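Local coordinates for NifU like protein IscU (Streptococcus pyogenes, PDB 1SU0) that probably serves as a scaffold on which iron-sulfur clusters are assembled with IscS and then handed on to other proteins, and binds one zinc ion, at residues H17-H23 and S73-D77; I44-F50 and A134-I139. All blocks are in the same frame, centred on the assembly; numbering follows the deposited sequence.

Interaction 1 of 2, residues H17-H23 and S73-D77; sequences HSKRPHH and SMMTD
The imidazole of H17 has M74 lying across one face: CG of M74 sits over the middle of the ring, 3.4 Å from its centroid and 7° off the normal, a CH-pi contact, and the methionine sulfur follows obliquely. At the ring's edge, in its plane, are OG of S73 and OD2 of D77. The H22 ring has CE1 of H17 above one face, offset toward the rim, while its edge meets the D77 carboxylate in a close C-H-to-oxygen approach, CD2 of H22 to OD2 of D77 being 3.0 Å; ring and carboxylate are turned 41° apart.

S73 OG, set anti to its own backbone nitrogen (chi1 169°), bridges the H17 ring in the last helical turn and the backbone of H22 in the loop beyond it. It is hydrogen-bonded to ND1 of H17 at 2.6 Å and accepts the backbone N-H of H22 at 2.9 Å, both nearly straight. In the NifU-like fold this pins the last turn of helix 8-19, and the loop that leaves it, against helix 66-79. E111 takes the other nitrogen of H17, NE2, which fixes the ring's rotation from both ends.

Farther along, H23 and T76 lie alongside one another with their side chains running in contrary senses, CB of H23 3.5 Å from OG1 of T76. That hydroxyl donates back to its own helix, to O of S73 at 2.6 Å, and H23 pairs through its backbone with F60 of strand 55-63.

Interaction 2 of 2, residues I44-F50 and A134-I139; sequences ISLTVKF and ALKEAI
L46 and A134 pack CB against CB at 4.1 Å, and from there the leucine sends CD1 over the helix backbone, 3.6 Å from O of A134 and close to CA of L135. Next along the strand, CG2 of V48 meets CB of A138 at 3.8 Å. It points at the helix because CG1 takes the place anti to the backbone nitrogen (chi1 -178°), putting CG2 beside that nitrogen. Beside A134, one turn before A138, the leucine reaches the backbone itself, while V48 stops at the A138 methyl and CD1 of L135. I44 closes one end with CG2 at 4.1 Å from CB of A134. At the other end the F50 ring meets the helix obliquely through its far rim: CZ of F50 is 3.8 Å from O of A138, and CE2 of F50 touches CG1 of I139 at 4.0 Å, the two side chains crossing at about a right angle.

Behind this apolar layer, the every-other-residue alternation of a beta strand sends I44, L46, V48 and F50 to the helix, while S45 and T47 face away and hydrogen-bond through OG of S45 to Q26 and through OG1 of T47 to the backbone N of L27. The local axes approach to 8.9 Å and cross at -39°, the chains running broadly the same way; A134 lies beside I44 and L46, and A138 and I139 beside V48 and F50. Strand 43-50 is the middle strand of the antiparallel sheet, between 33-36 and 55-63; A134 and A138 also reach L35 and V33 of the former, while I139 packs on A87 and L88 of helix 84-97.

How the interactions relate
Interaction 2 is a buried, apolar side-chain packing of the sheet's middle strand on helix 122-139, without hydrogen bonds between the segments. Interaction 1 is only partly buried and mixed, with two hydrogen bonds to one serine hydroxyl and a methionine on an imidazole, joining the end of helix 8-19 and the loop after it to helix 66-79. No helix or strand is common to the two, yet they meet through M75: from the same helix as S73 but outside the histidine cluster, it puts SD 3.8 Å from CD2 of L135 and CE 4.1 Å from CG of L46. Strand 55-63 also lies against both, F60 touching S73 and I44 alike. The side chains of M74 and I44 lie about 13 and 11 Å from the zinc ion.

Interaction 1 of 2, residues H17-H23 and S73-D77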
loop_
_atom_site.group_PDB
_atom_site.type_symbol
_atom_site.label_atom_id
_atom_site.label_comp_id
_atom_site.label_asym_id
_atom_site.label_seq_id
_atom_site.Cartn_x
_atom_site.Cartn_y
_atom_site.Cartn_z
ATOM N N HIS A 17 -9.297 -0.506 7.491
ATOM C CA HIS A 17 -8.112 0.079 6.905
ATOM C C HIS A 17 -8.435 1.435 6.251
ATOM O O HIS A 17 -7.561 2.290 6.145
ATOM C CB HIS A 17 -7.475 -0.872 5.882
ATOM C CG HIS A 17 -6.565 -1.889 6.495
ATOM N ND1 HIS A 17 -5.327 -1.561 7.006
ATOM C CD2 HIS A 17 -6.698 -3.229 6.654
ATOM C CE1 HIS A 17 -4.754 -2.646 7.491
ATOM N NE2 HIS A 17 -5.560 -3.675 7.283
ATOM N N SER A 18 -9.661 1.625 5.786
ATOM C CA SER A 18 -10.026 2.867 5.106
ATOM C C SER A 18 -10.446 3.923 6.116
ATOM O O SER A 18 -10.139 5.084 5.961
ATOM C CB SER A 18 -11.150 2.633 4.099
ATOM O OG SER A 18 -12.123 1.744 4.627
ATOM N N LYS A 19 -11.159 3.518 7.160
ATOM C CA LYS A 19 -11.664 4.466 8.144
ATOM C C LYS A 19 -10.608 4.785 9.213
ATOM O O LYS A 19 -10.456 5.929 9.609
ATOM C CB LYS A 19 -12.945 3.931 8.788
ATOM C CG LYS A 19 -14.167 3.854 7.849
ATOM C CD LYS A 19 -15.226 2.868 8.415
ATOM C CE LYS A 19 -16.518 2.782 7.555
ATOM N NZ LYS A 19 -17.514 1.758 8.085
ATOM N N ARG A 20 -9.867 3.780 9.661
ATOM C CA ARG A 20 -8.843 3.949 10.696
ATOM C C ARG A 20 -7.465 3.449 10.226
ATOM O O ARG A 20 -6.922 2.465 10.769
ATOM C CB ARG A 20 -9.275 3.194 11.956
ATOM C CG ARG A 20 -8.454 3.486 13.205
ATOM C CD ARG A 20 -8.986 2.778 14.463
ATOM N NE ARG A 20 -7.938 2.072 15.210
ATOM C CZ ARG A 20 -7.844 2.036 16.541
ATOM N NH1 ARG A 20 -8.731 2.661 17.320
ATOM N NH2 ARG A 20 -6.847 1.365 17.109
ATOM N N PRO A 21 -6.905 4.120 9.214
ATOM C CA PRO A 21 -5.615 3.730 8.636
ATOM C C PRO A 21 -4.519 3.446 9.652
ATOM O O PRO A 21 -4.409 4.122 10.670
ATOM C CB PRO A 21 -5.225 4.947 7.800
ATOM C CG PRO A 21 -6.520 5.546 7.417
ATOM C CD PRO A 21 -7.463 5.305 8.533
ATOM N N HIS A 22 -3.721 2.435 9.334
ATOM C CA HIS A 22 -2.545 2.040 10.077
ATOM C C HIS A 22 -1.368 2.867 9.618
ATOM O O HIS A 22 -1.303 3.284 8.455
ATOM C CB HIS A 22 -2.236 0.583 9.765
ATOM C CG HIS A 22 -3.235 -0.368 10.318
ATOM N ND1 HIS A 22 -4.390 0.050 10.937
ATOM C CD2 HIS A 22 -3.238 -1.719 10.382
ATOM C CE1 HIS A 22 -5.068 -1.003 11.354
ATOM N NE2 HIS A 22 -4.393 -2.091 11.023
ATOM N N HIS A 23 -0.411 3.085 10.508
ATOM C CA HIS A 23 0.769 3.860 10.159
ATOM C C HIS A 23 0.358 5.153 9.429
ATOM O O HIS A 23 0.841 5.433 8.326
ATOM C CB HIS A 23 1.716 3.013 9.295
ATOM C CG HIS A 23 2.207 1.774 9.976
ATOM N ND1 HIS A 23 3.531 1.397 9.965
ATOM C CD2 HIS A 23 1.554 0.833 10.704
ATOM C CE1 HIS A 23 3.674 0.275 10.651
ATOM N NE2 HIS A 23 2.488 -0.087 11.109
ATOM N N SER A 73 -2.902 1.714 3.698
ATOM C CA SER A 73 -2.780 1.272 5.068
ATOM C C SER A 73 -2.206 -0.141 5.093
ATOM O O SER A 73 -1.252 -0.433 5.811
ATOM C CB SER A 73 -4.146 1.377 5.740
ATOM O OG SER A 73 -4.154 0.731 6.979
ATOM N N MET A 74 -2.760 -1.011 4.271
ATOM C CA MET A 74 -2.291 -2.397 4.196
ATOM C C MET A 74 -0.846 -2.516 3.654
ATOM O O MET A 74 -0.059 -3.353 4.093
ATOM C CB MET A 74 -3.249 -3.193 3.321
ATOM C CG MET A 74 -4.668 -3.325 3.878
ATOM S SD MET A 74 -5.946 -3.785 2.426
ATOM C CE MET A 74 -7.437 -4.575 3.479
ATOM N N MET A 75 -0.496 -1.673 2.696
ATOM C CA MET A 75 0.871 -1.617 2.187
ATOM C C MET A 75 1.883 -1.385 3.334
ATOM O O MET A 75 2.900 -2.070 3.399
ATOM C CB MET A 75 0.973 -0.533 1.123
ATOM C CG MET A 75 2.358 -0.375 0.500
ATOM S SD MET A 75 3.524 0.777 1.582
ATOM C CE MET A 75 2.550 2.525 1.459
ATOM N N THR A 76 1.584 -0.470 4.255
ATOM C CA THR A 76 2.498 -0.165 5.356
ATOM C C THR A 76 2.722 -1.380 6.242
ATOM O O THR A 76 3.832 -1.632 6.675
ATOM C CB THR A 76 1.984 0.993 6.267
ATOM O OG1 THR A 76 0.808 0.584 6.987
ATOM C CG2 THR A 76 1.574 2.223 5.464
ATOM N N ASP A 77 1.655 -2.107 6.533
ATOM C CA ASP A 77 1.763 -3.284 7.349
ATOM C C ASP A 77 2.687 -4.293 6.661
ATOM O O ASP A 77 3.477 -4.975 7.322
ATOM C CB ASP A 77 0.396 -3.940 7.531
ATOM C CG ASP A 77 -0.469 -3.276 8.582
ATOM O OD1 ASP A 77 -0.053 -2.318 9.259
ATOM O OD2 ASP A 77 -1.619 -3.691 8.798
#

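Interaction 2 of 2, residues I44-F50 and A134-I139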
loop_
_atom_site.group_PDB
_atom_site.type_symbol
_atom_site.label_atom_id
_atom_site.label_comp_id
_atom_site.label_asym_id
_atom_site.label_seq_id
_atom_site.Cartn_x
_atom_site.Cartn_y
_atom_site.Cartn_z
ATOM N N ILE A 44 -1.104 10.848 -1.746
ATOM C CA ILE A 44 -0.425 10.327 -0.577
ATOM C C ILE A 44 0.964 10.911 -0.350
ATOM O O ILE A 44 1.736 11.092 -1.262
ATOM C CB ILE A 44 -0.352 8.782 -0.652
ATOM C CG1 ILE A 44 0.240 8.226 0.647
ATOM C CG2 ILE A 44 0.431 8.350 -1.902
ATOM C CD1 ILE A 44 0.029 6.757 0.815
ATOM N N SER A 45 1.253 11.178 0.905
ATOM C CA SER A 45 2.537 11.636 1.345
ATOM C C SER A 45 2.988 10.484 2.199
ATOM O O SER A 45 2.365 10.185 3.214
ATOM C CB SER A 45 2.378 12.917 2.158
ATOM O OG SER A 45 3.607 13.418 2.625
ATOM N N LEU A 46 4.048 9.824 1.752
ATOM C CA LEU A 46 4.552 8.624 2.368
ATOM C C LEU A 46 5.977 8.908 2.845
ATOM O O LEU A 46 6.912 8.894 2.048
ATOM C CB LEU A 46 4.537 7.498 1.321
ATOM C CG LEU A 46 4.616 6.016 1.728
ATOM C CD1 LEU A 46 5.804 5.340 1.100
ATOM C CD2 LEU A 46 4.617 5.806 3.240
ATOM N N THR A 47 6.128 9.203 4.134
ATOM C CA THR A 47 7.447 9.282 4.760
ATOM C C THR A 47 7.951 7.883 5.102
ATOM O O THR A 47 7.251 7.126 5.774
ATOM C CB THR A 47 7.401 10.096 6.056
ATOM O OG1 THR A 47 6.424 9.538 6.940
ATOM C CG2 THR A 47 6.954 11.533 5.801
ATOM N N VAL A 48 9.160 7.541 4.663
ATOM C CA VAL A 48 9.741 6.245 5.022
ATOM C C VAL A 48 11.113 6.408 5.664
ATOM O O VAL A 48 11.993 7.113 5.148
ATOM C CB VAL A 48 9.860 5.296 3.822
ATOM C CG1 VAL A 48 10.421 3.952 4.258
ATOM C CG2 VAL A 48 8.507 5.101 3.165
ATOM N N LYS A 49 11.275 5.729 6.794
ATOM C CA LYS A 49 12.532 5.684 7.524
ATOM C C LYS A 49 13.244 4.359 7.243
ATOM O O LYS A 49 12.622 3.300 7.256
ATOM C CB LYS A 49 12.243 5.822 9.019
ATOM C CG LYS A 49 13.463 5.927 9.911
ATOM C CD LYS A 49 13.042 6.165 11.353
ATOM C CE LYS A 49 14.227 6.107 12.289
ATOM N NZ LYS A 49 15.222 7.169 11.980
ATOM N N PHE A 50 14.537 4.443 6.958
ATOM C CA PHE A 50 15.417 3.279 6.878
ATOM C C PHE A 50 16.540 3.472 7.900
ATOM O O PHE A 50 17.142 4.547 7.955
ATOM C CB PHE A 50 16.019 3.138 5.474
ATOM C CG PHE A 50 15.026 3.343 4.366
ATOM C CD1 PHE A 50 14.697 4.630 3.940
ATOM C CD2 PHE A 50 14.406 2.250 3.752
ATOM C CE1 PHE A 50 13.778 4.826 2.923
ATOM C CE2 PHE A 50 13.474 2.443 2.729
ATOM C CZ PHE A 50 13.161 3.727 2.314
ATOM N N ALA A 134 4.437 4.888 -4.344
ATOM C CA ALA A 134 5.054 5.917 -3.502
ATOM C C ALA A 134 6.135 5.258 -2.662
ATOM O O ALA A 134 7.091 5.906 -2.242
ATOM C CB ALA A 134 4.022 6.614 -2.612
ATOM N N LEU A 135 5.973 3.964 -2.425
ATOM C CA LEU A 135 6.989 3.189 -1.758
ATOM C C LEU A 135 8.163 2.989 -2.697
ATOM O O LEU A 135 9.298 3.240 -2.312
ATOM C CB LEU A 135 6.439 1.832 -1.310
ATOM C CG LEU A 135 7.438 0.948 -0.573
ATOM C CD1 LEU A 135 8.064 1.697 0.580
ATOM C CD2 LEU A 135 6.749 -0.297 -0.069
ATOM N N LYS A 136 7.896 2.532 -3.921
ATOM C CA LYS A 136 8.957 2.299 -4.910
ATOM C C LYS A 136 9.884 3.515 -5.014
ATOM O O LYS A 136 11.113 3.387 -5.047
ATOM C CB LYS A 136 8.352 2.012 -6.282
ATOM C CG LYS A 136 7.738 0.607 -6.445
ATOM C CD LYS A 136 7.581 0.340 -7.931
ATOM C CE LYS A 136 6.712 -0.837 -8.251
ATOM N NZ LYS A 136 6.291 -0.696 -9.683
ATOM N N GLU A 137 9.275 4.698 -5.032
ATOM C CA GLU A 137 10.019 5.940 -5.141
ATOM C C GLU A 137 10.834 6.212 -3.880
ATOM O O GLU A 137 12.003 6.628 -3.969
ATOM C CB GLU A 137 9.077 7.107 -5.417
ATOM C CG GLU A 137 8.892 7.415 -6.899
ATOM C CD GLU A 137 7.871 6.500 -7.560
ATOM O OE1 GLU A 137 7.979 5.250 -7.411
ATOM O OE2 GLU A 137 6.959 7.053 -8.231
ATOM N N ALA A 138 10.218 5.979 -2.719
ATOM C CA ALA A 138 10.876 6.197 -1.423
ATOM C C ALA A 138 12.155 5.368 -1.243
ATOM O O ALA A 138 13.189 5.863 -0.797
ATOM C CB ALA A 138 9.912 5.924 -0.287
ATOM N N ILE A 139 12.069 4.100 -1.594
ATOM C CA ILE A 139 13.192 3.179 -1.488
ATOM C C ILE A 139 14.312 3.640 -2.415
ATOM O O ILE A 139 15.480 3.820 -2.003
ATOM C CB ILE A 139 12.697 1.786 -1.869
ATOM C CG1 ILE A 139 11.895 1.202 -0.705
ATOM C CG2 ILE A 139 13.838 0.894 -2.255
ATOM C CD1 ILE A 139 11.106 -0.020 -1.056
#